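Local coordinates for sefir domain protein (Bacillus cereus F65185, PDB 5Y8E) that probably takes part in signalling through self-association of its SEFIR domain, a family of the STIR clan, at residues 86-89 with 90-93. Numbering follows the deposited sequence.
Sequences IITP and NIYN
Thr88 is the N-cap of helix 89-93, and its backbone carbonyl starts the helical bonding. Tyr92 N donates to Thr88 O at 2.9 Å, almost straight at 176°. One residue on, Asn93 N donates to Pro89 O at 2.8 Å, a more bent bond. Pro89 is the first residue of the helix, where its lack of an N-H costs no helical bond.

The side chain of Thr88 completes the cap. With chi1 at 60°, OG1 stands at the N-terminal end of the helix, facing the Ile91 N-H. There it accepts from Ile91 N at 3.1 Å. The same oxygen lies against the Ile91 side chain, with CG1 3.3 Å from OG1. On another side of the turn, Ile87 CG2 packs on Tyr92 CB at 4.2 Å and more loosely on Ile91 CG2.

Ile87 and Ile91 both rest on helix 47-57, where each meets Ile55. The Tyr92 ring stacks with Phe100 and Phe118, while Lys119 bonds to the Tyr92 hydroxyl through N and to Asn93 OD1 through NZ. The short helix thus bridges helix 47-57, strand 100-108 and the 117-119 loop.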
ATOM      1  N   ILE A  86       3.936   2.673  -9.347  1.00 23.29           N
ATOM      2  CA  ILE A  86       3.671   3.576  -8.275  1.00 21.99           C
ATOM      3  C   ILE A  86       2.295   4.265  -8.521  1.00 19.69           C
ATOM      4  O   ILE A  86       2.038   4.731  -9.567  1.00 20.13           O
ATOM      5  CB  ILE A  86       4.834   4.626  -8.191  1.00 24.40           C
ATOM      6  CG1 ILE A  86       6.111   3.862  -7.774  1.00 26.61           C
ATOM      7  CG2 ILE A  86       4.538   5.689  -7.296  1.00 23.25           C
ATOM      8  CD1 ILE A  86       7.281   4.624  -7.717  1.00 29.76           C
ATOM      9  N   ILE A  87       1.469   4.280  -7.507  1.00 17.47           N
ATOM     10  CA  ILE A  87       0.161   4.852  -7.610  1.00 15.40           C
ATOM     11  C   ILE A  87       0.222   6.295  -8.140  1.00 16.23           C
ATOM     12  O   ILE A  87       0.957   7.092  -7.668  1.00 17.52           O
ATOM     13  CB  ILE A  87      -0.564   4.776  -6.272  1.00 16.77           C
ATOM     14  CG1 ILE A  87      -0.942   3.348  -5.956  1.00 13.07           C
ATOM     15  CG2 ILE A  87      -1.795   5.564  -6.263  1.00 16.47           C
ATOM     16  CD1 ILE A  87      -1.404   3.162  -4.584  1.00 12.79           C
ATOM     17  N   THR A  88      -0.651   6.573  -9.102  1.00 15.72           N
ATOM     18  CA  THR A  88      -0.776   7.913  -9.687  1.00 16.62           C
ATOM     19  C   THR A  88      -1.976   8.709  -9.144  1.00 14.78           C
ATOM     20  O   THR A  88      -2.901   8.140  -8.695  1.00 12.79           O
ATOM     21  CB  THR A  88      -1.036   7.798 -11.234  1.00 18.92           C
ATOM     22  OG1 THR A  88      -2.220   7.084 -11.421  1.00 15.73           O
ATOM     23  CG2 THR A  88       0.077   7.065 -11.914  1.00 19.73           C
ATOM     24  N   PRO A  89      -1.965  10.040  -9.304  1.00 19.54           N
ATOM     25  CA  PRO A  89      -3.124  10.823  -8.863  1.00 15.36           C
ATOM     26  C   PRO A  89      -4.412  10.303  -9.489  1.00 14.43           C
ATOM     27  O   PRO A  89      -5.425  10.206  -8.799  1.00 15.22           O
ATOM     28  CB  PRO A  89      -2.816  12.223  -9.393  1.00 16.98           C
ATOM     29  CG  PRO A  89      -1.317  12.290  -9.366  1.00 17.22           C
ATOM     30  CD  PRO A  89      -0.862  10.906  -9.762  1.00 20.20           C
ATOM     31  N   ASN A  90      -4.370   9.951 -10.767  1.00 13.97           N
ATOM     32  CA  ASN A  90      -5.571   9.468 -11.442  1.00 15.81           C
ATOM     33  C   ASN A  90      -6.117   8.173 -10.845  1.00 17.41           C
ATOM     34  O   ASN A  90      -7.330   8.020 -10.676  1.00 15.63           O
ATOM     35  CB  ASN A  90      -5.316   9.283 -12.934  1.00 18.45           C
ATOM     36  CG  ASN A  90      -6.585   9.029 -13.701  1.00 22.37           C
ATOM     37  OD1 ASN A  90      -6.802   7.941 -14.228  1.00 24.91           O
ATOM     38  ND2 ASN A  90      -7.454  10.026 -13.735  1.00 21.58           N
ATOM     39  N   ILE A  91      -5.224   7.234 -10.539  1.00 13.79           N
ATOM     40  CA  ILE A  91      -5.642   5.979  -9.935  1.00 14.16           C
ATOM     41  C   ILE A  91      -6.185   6.235  -8.530  1.00 12.78           C
ATOM     42  O   ILE A  91      -7.246   5.726  -8.166  1.00 12.24           O
ATOM     43  CB  ILE A  91      -4.494   4.948  -9.899  1.00 15.88           C
ATOM     44  CG1 ILE A  91      -4.174   4.464 -11.315  1.00 16.87           C
ATOM     45  CG2 ILE A  91      -4.857   3.761  -9.007  1.00 16.42           C
ATOM     46  CD1 ILE A  91      -2.889   3.670 -11.403  1.00 18.74           C
ATOM     47  N   TYR A  92      -5.460   7.036  -7.752  1.00 13.20           N
ATOM     48  CA  TYR A  92      -5.875   7.371  -6.392  1.00 14.04           C
ATOM     49  C   TYR A  92      -7.256   8.021  -6.388  1.00 14.78           C
ATOM     50  O   TYR A  92      -8.112   7.683  -5.563  1.00 16.17           O
ATOM     51  CB  TYR A  92      -4.863   8.332  -5.757  1.00 14.10           C
ATOM     52  CG  TYR A  92      -5.148   8.654  -4.307  1.00 15.73           C
ATOM     53  CD1 TYR A  92      -4.739   7.792  -3.301  1.00 20.43           C
ATOM     54  CD2 TYR A  92      -5.821   9.818  -3.946  1.00 18.40           C
ATOM     55  CE1 TYR A  92      -4.985   8.070  -1.978  1.00 22.53           C
ATOM     56  CE2 TYR A  92      -6.083  10.105  -2.615  1.00 19.63           C
ATOM     57  CZ  TYR A  92      -5.658   9.225  -1.639  1.00 23.72           C
ATOM     58  OH  TYR A  92      -5.893   9.482  -0.310  1.00 24.87           O
ATOM     59  N   ASN A  93      -7.463   8.955  -7.310  1.00 12.10           N
ATOM     60  CA  ASN A  93      -8.702   9.727  -7.348  1.00 13.61           C
ATOM     61  C   ASN A  93      -9.909   8.870  -7.696  1.00 12.79           C
ATOM     62  O   ASN A  93     -11.018   9.125  -7.219  1.00 13.92           O
ATOM     63  CB  ASN A  93      -8.586  10.881  -8.347  1.00 14.51           C
ATOM     64  CG  ASN A  93      -7.670  11.988  -7.863  1.00 16.71           C
ATOM     65  OD1 ASN A  93      -7.424  12.132  -6.669  1.00 16.91           O
ATOM     66  ND2 ASN A  93      -7.171  12.786  -8.794  1.00 17.95           N
TER